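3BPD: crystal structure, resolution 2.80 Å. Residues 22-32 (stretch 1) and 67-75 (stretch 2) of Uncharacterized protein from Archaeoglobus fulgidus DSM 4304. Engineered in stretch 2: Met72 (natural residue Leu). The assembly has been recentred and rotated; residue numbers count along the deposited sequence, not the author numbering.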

ATOM      1  N   ILE F  22      20.275  10.911  18.383  1.00 26.26           N
ATOM      2  CA  ILE F  22      19.187  11.015  19.352  1.00 25.73           C
ATOM      3  C   ILE F  22      19.206  12.357  20.081  1.00 25.21           C
ATOM      4  O   ILE F  22      18.211  12.758  20.674  1.00 26.21           O
ATOM      5  CB  ILE F  22      19.220   9.879  20.401  1.00 23.87           C
ATOM      6  CG1 ILE F  22      20.459   9.992  21.267  1.00 24.83           C
ATOM      7  CG2 ILE F  22      19.203   8.534  19.718  1.00 23.17           C
ATOM      8  CD1 ILE F  22      20.523   8.901  22.304  1.00 27.34           C
ATOM      9  N   VAL F  23      20.336  13.052  20.027  1.00 24.66           N
ATOM     10  CA  VAL F  23      20.454  14.347  20.674  1.00 24.78           C
ATOM     11  C   VAL F  23      19.919  15.402  19.700  1.00 25.12           C
ATOM     12  O   VAL F  23      19.234  16.345  20.101  1.00 26.14           O
ATOM     13  CB  VAL F  23      21.916  14.618  21.057  1.00 26.72           C
ATOM     14  CG1 VAL F  23      22.030  15.884  21.885  1.00 26.06           C
ATOM     15  CG2 VAL F  23      22.456  13.422  21.846  1.00 28.18           C
ATOM     16  N   PHE F  24      20.217  15.242  18.415  1.00 24.69           N
ATOM     17  CA  PHE F  24      19.686  16.168  17.424  1.00 24.39           C
ATOM     18  C   PHE F  24      18.166  16.099  17.508  1.00 24.57           C
ATOM     19  O   PHE F  24      17.480  17.121  17.544  1.00 24.65           O
ATOM     20  CB  PHE F  24      20.115  15.769  16.016  1.00 25.19           C
ATOM     21  CG  PHE F  24      21.475  16.242  15.656  1.00 26.25           C
ATOM     22  CD1 PHE F  24      22.581  15.822  16.394  1.00 26.39           C
ATOM     23  CD2 PHE F  24      21.655  17.160  14.625  1.00 25.33           C
ATOM     24  CE1 PHE F  24      23.840  16.308  16.123  1.00 24.76           C
ATOM     25  CE2 PHE F  24      22.921  17.660  14.343  1.00 26.09           C
ATOM     26  CZ  PHE F  24      24.017  17.233  15.097  1.00 26.03           C
ATOM     27  N   ALA F  25      17.647  14.878  17.537  1.00 23.47           N
ATOM     28  CA  ALA F  25      16.216  14.678  17.616  1.00 23.82           C
ATOM     29  C   ALA F  25      15.648  15.396  18.826  1.00 24.41           C
ATOM     30  O   ALA F  25      14.781  16.254  18.676  1.00 26.19           O
ATOM     31  CB  ALA F  25      15.884  13.184  17.682  1.00 24.94           C
ATOM     32  N   LEU F  26      16.133  15.068  20.020  1.00 23.67           N
ATOM     33  CA  LEU F  26      15.624  15.716  21.226  1.00 24.17           C
ATOM     34  C   LEU F  26      15.596  17.238  21.111  1.00 25.34           C
ATOM     35  O   LEU F  26      14.549  17.860  21.282  1.00 23.60           O
ATOM     36  CB  LEU F  26      16.455  15.309  22.440  1.00 23.67           C
ATOM     37  CG  LEU F  26      16.317  13.839  22.841  1.00 26.99           C
ATOM     38  CD1 LEU F  26      17.443  13.467  23.785  1.00 26.89           C
ATOM     39  CD2 LEU F  26      14.944  13.579  23.481  1.00 26.99           C
ATOM     40  N   LYS F  27      16.746  17.834  20.808  1.00 26.57           N
ATOM     41  CA  LYS F  27      16.833  19.281  20.703  1.00 28.24           C
ATOM     42  C   LYS F  27      15.869  19.885  19.696  1.00 28.58           C
ATOM     43  O   LYS F  27      15.239  20.910  19.975  1.00 29.04           O
ATOM     44  CB  LYS F  27      18.264  19.707  20.379  1.00 30.42           C
ATOM     45  CG  LYS F  27      19.251  19.359  21.481  1.00 34.24           C
ATOM     46  CD  LYS F  27      18.710  19.792  22.840  1.00 37.20           C
ATOM     47  CE  LYS F  27      19.515  19.204  23.979  1.00 39.95           C
ATOM     48  NZ  LYS F  27      18.881  19.477  25.298  1.00 41.74           N
ATOM     49  N   LEU F  28      15.747  19.260  18.528  1.00 27.68           N
ATOM     50  CA  LEU F  28      14.837  19.771  17.506  1.00 26.16           C
ATOM     51  C   LEU F  28      13.396  19.621  17.925  1.00 26.06           C
ATOM     52  O   LEU F  28      12.571  20.491  17.644  1.00 25.63           O
ATOM     53  CB  LEU F  28      15.052  19.050  16.178  1.00 25.14           C
ATOM     54  CG  LEU F  28      16.224  19.607  15.372  1.00 24.64           C
ATOM     55  CD1 LEU F  28      16.581  18.675  14.238  1.00 24.66           C
ATOM     56  CD2 LEU F  28      15.850  20.981  14.844  1.00 26.06           C
ATOM     57  N   SER F  29      13.099  18.521  18.610  1.00 25.87           N
ATOM     58  CA  SER F  29      11.736  18.249  19.058  1.00 26.75           C
ATOM     59  C   SER F  29      11.299  19.199  20.156  1.00 28.19           C
ATOM     60  O   SER F  29      10.107  19.393  20.378  1.00 26.99           O
ATOM     61  CB  SER F  29      11.611  16.815  19.579  1.00 25.49           C
ATOM     62  OG  SER F  29      12.245  16.680  20.834  1.00 22.08           O
ATOM     63  N   GLU F  30      12.266  19.789  20.849  1.00 30.25           N
ATOM     64  CA  GLU F  30      11.951  20.704  21.938  1.00 30.47           C
ATOM     65  C   GLU F  30      11.637  22.119  21.452  1.00 31.18           C
ATOM     66  O   GLU F  30      11.171  22.961  22.229  1.00 30.61           O
ATOM     67  CB  GLU F  30      13.093  20.703  22.951  1.00 29.82           C
ATOM     68  CG  GLU F  30      13.254  19.367  23.675  1.00 31.26           C
ATOM     69  CD  GLU F  30      14.568  19.258  24.431  1.00 34.54           C
ATOM     70  OE1 GLU F  30      14.799  18.230  25.098  1.00 36.37           O
ATOM     71  OE2 GLU F  30      15.383  20.199  24.359  1.00 36.97           O
ATOM     72  N   LEU F  31      11.882  22.374  20.167  1.00 31.47           N
ATOM     73  CA  LEU F  31      11.579  23.669  19.570  1.00 32.90           C
ATOM     74  C   LEU F  31      10.061  23.875  19.621  1.00 35.06           C
ATOM     75  O   LEU F  31       9.278  22.915  19.574  1.00 34.51           O
ATOM     76  CB  LEU F  31      12.049  23.712  18.114  1.00 31.88           C
ATOM     77  CG  LEU F  31      13.514  24.007  17.818  1.00 30.78           C
ATOM     78  CD1 LEU F  31      13.824  23.694  16.360  1.00 30.45           C
ATOM     79  CD2 LEU F  31      13.792  25.468  18.127  1.00 30.01           C
ATOM     80  N   GLU F  32       9.647  25.128  19.715  1.00 37.72           N
ATOM     81  CA  GLU F  32       8.227  25.449  19.792  1.00 41.40           C
ATOM     82  C   GLU F  32       7.574  25.340  18.422  1.00 41.51           C
ATOM     83  O   GLU F  32       8.122  25.792  17.411  1.00 42.59           O
ATOM     84  CB  GLU F  32       8.060  26.858  20.357  1.00 43.38           C
ATOM     85  CG  GLU F  32       9.024  27.129  21.507  1.00 47.72           C
ATOM     86  CD  GLU F  32       8.342  27.243  22.867  1.00 50.25           C
ATOM     87  OE1 GLU F  32       7.785  28.325  23.168  1.00 52.88           O
ATOM     88  OE2 GLU F  32       8.361  26.254  23.635  1.00 51.42           O
ATOM     89  N   GLY F  67      19.434  26.791  12.820  1.00 28.09           N
ATOM     90  CA  GLY F  67      20.269  27.194  13.924  1.00 27.69           C
ATOM     91  C   GLY F  67      20.613  26.004  14.783  1.00 27.72           C
ATOM     92  O   GLY F  67      21.789  25.747  15.028  1.00 27.29           O
ATOM     93  N   VAL F  68      19.592  25.267  15.220  1.00 27.07           N
ATOM     94  CA  VAL F  68      19.795  24.108  16.077  1.00 25.01           C
ATOM     95  C   VAL F  68      20.728  23.110  15.434  1.00 26.41           C
ATOM     96  O   VAL F  68      21.716  22.708  16.045  1.00 28.00           O
ATOM     97  CB  VAL F  68      18.467  23.400  16.405  1.00 24.87           C
ATOM     98  CG1 VAL F  68      18.713  22.271  17.387  1.00 21.36           C
ATOM     99  CG2 VAL F  68      17.481  24.389  16.984  1.00 23.60           C
ATOM    100  N   ILE F  69      20.419  22.712  14.204  1.00 25.67           N
ATOM    101  CA  ILE F  69      21.244  21.750  13.481  1.00 25.92           C
ATOM    102  C   ILE F  69      22.709  22.198  13.383  1.00 26.56           C
ATOM    103  O   ILE F  69      23.627  21.408  13.621  1.00 23.74           O
ATOM    104  CB  ILE F  69      20.675  21.506  12.045  1.00 25.97           C
ATOM    105  CG1 ILE F  69      19.326  20.803  12.140  1.00 23.83           C
ATOM    106  CG2 ILE F  69      21.654  20.678  11.193  1.00 25.94           C
ATOM    107  CD1 ILE F  69      18.693  20.536  10.798  1.00 23.53           C
ATOM    108  N   GLU F  70      22.919  23.464  13.037  1.00 28.61           N
ATOM    109  CA  GLU F  70      24.267  24.000  12.906  1.00 32.40           C
ATOM    110  C   GLU F  70      24.976  24.258  14.227  1.00 33.25           C
ATOM    111  O   GLU F  70      26.205  24.241  14.280  1.00 33.43           O
ATOM    112  CB  GLU F  70      24.245  25.282  12.092  1.00 34.00           C
ATOM    113  CG  GLU F  70      23.848  25.077  10.658  1.00 39.73           C
ATOM    114  CD  GLU F  70      23.898  26.367   9.864  1.00 43.75           C
ATOM    115  OE1 GLU F  70      23.356  27.389  10.351  1.00 46.03           O
ATOM    116  OE2 GLU F  70      24.475  26.358   8.754  1.00 45.77           O
ATOM    117  N   ASP F  71      24.213  24.519  15.284  1.00 34.54           N
ATOM    118  CA  ASP F  71      24.804  24.751  16.599  1.00 36.36           C
ATOM    119  C   ASP F  71      25.344  23.420  17.083  1.00 36.77           C
ATOM    120  O   ASP F  71      26.345  23.359  17.800  1.00 37.09           O
ATOM    121  CB  ASP F  71      23.756  25.236  17.606  1.00 37.71           C
ATOM    122  CG  ASP F  71      23.454  26.717  17.481  1.00 41.42           C
ATOM    123  OD1 ASP F  71      24.284  27.450  16.875  1.00 42.23           O
ATOM    124  OD2 ASP F  71      22.390  27.144  18.006  1.00 41.17           O
HETATM  125  N   MSE F  72      24.654  22.364  16.662  1.00 36.46           N
HETATM  126  CA  MSE F  72      24.952  20.981  17.017  1.00 36.55           C
HETATM  127  C   MSE F  72      26.108  20.372  16.236  1.00 36.21           C
HETATM  128  O   MSE F  72      26.529  19.249  16.513  1.00 35.43           O
HETATM  129  CB  MSE F  72      23.698  20.133  16.800  1.00 39.87           C
HETATM  130  CG  MSE F  72      23.325  19.243  17.966  1.00 43.82           C
HETATM  131 SE   MSE F  72      23.077  20.261  19.586  1.00 50.66          SE
HETATM  132  CE  MSE F  72      22.738  18.855  20.841  1.00 48.44           C
ATOM    133  N   GLY F  73      26.609  21.100  15.244  1.00 35.96           N
ATOM    134  CA  GLY F  73      27.715  20.598  14.452  1.00 33.67           C
ATOM    135  C   GLY F  73      27.327  20.069  13.086  1.00 33.14           C
ATOM    136  O   GLY F  73      28.191  19.713  12.290  1.00 33.90           O
ATOM    137  N   GLY F  74      26.037  20.021  12.794  1.00 32.03           N
ATOM    138  CA  GLY F  74      25.625  19.505  11.508  1.00 31.30           C
ATOM    139  C   GLY F  74      25.546  20.567  10.438  1.00 31.42           C
ATOM    140  O   GLY F  74      25.517  21.766  10.725  1.00 30.90           O
ATOM    141  N   VAL F  75      25.518  20.117   9.191  1.00 30.15           N
ATOM    142  CA  VAL F  75      25.407  21.013   8.060  1.00 29.27           C
ATOM    143  C   VAL F  75      24.296  20.486   7.149  1.00 27.75           C
ATOM    144  O   VAL F  75      24.180  19.286   6.936  1.00 26.23           O
ATOM    145  CB  VAL F  75      26.748  21.106   7.278  1.00 29.86           C
ATOM    146  CG1 VAL F  75      27.142  19.744   6.736  1.00 29.99           C
ATOM    147  CG2 VAL F  75      26.620  22.112   6.145  1.00 29.55           C
TER

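The two stretches pack mainly through apolar side chains, with the Phe24 ring also resting against backbone atoms of stretch 2; no hydrogen bond or salt bridge passes between them, and the 432 Å² they bury is covered largely by Met72, Phe24 and Val68. Helix 22-29 and helix 67-71 run roughly antiparallel, at 148°, with their axes 10.0 Å apart at closest approach, a separation that leaves room for a layer of apolar side chains.

Met72, an engineered residue present as selenomethionine, covers the most surface. Its CA-to-CB bond points toward stretch 1, and its side chain lies across the Phe24 ring. Met72 CG sits 3.6 Å from the ring centroid of Phe24, 18° off the ring normal, in a CH-pi contact over the face, while Met72 CB lies 3.4 Å from Phe24 CZ. Beyond the ring, the terminal methyl reaches two other residues of stretch 1: Met72 CE is 3.2 Å from Val23 CG1, a tight contact, and 3.6 Å from Lys27 CG. The substituted side chain thus covers the ring and touches Val23 and Lys27 as well.

Phe24 is buried. Its CA-to-CB bond points sideways, but with chi1 at -83° the ring end comes nearer to stretch 2, where the flat aromatic surface can receive the Met72 methylenes on one face. The ring edge is directed at the turn that follows the helix, with Phe24 CZ 4.1 Å from Gly74 N. Gly74 N donates to Ile69 O over 2.9 Å, part of the Schellman motif closing the last turn. Gly73 suits the motif because its positive phi of 103° would jam a CB against the preceding carbonyl oxygen. At Gly74 the constraint comes from across the interface: an ideal CB would lie only 3.2 Å from Phe24 CE2, so the absence of a side chain lets the ring sit close to the backbone.

The CA-to-CB bond of Val68 points toward stretch 1, and its compact, branched side chain fills the space among three residues there. Val68 CB packs 3.9 Å from Leu28 CD2, Val68 CG2 lies 3.8 Å from Leu31 CD1, and Val68 CG1 lies 4.0 Å from Lys27 CB. Leu28, also buried, touches Ile69 as well, its CD1 4.1 Å from Ile69 CG1. Lys27 serves the exposed margin: its aliphatic base contributes to the apolar contact, whereas its end leads away, and Lys27 NZ forms a long salt bridge of 3.7 Å with Glu30 OE2 within its own stretch.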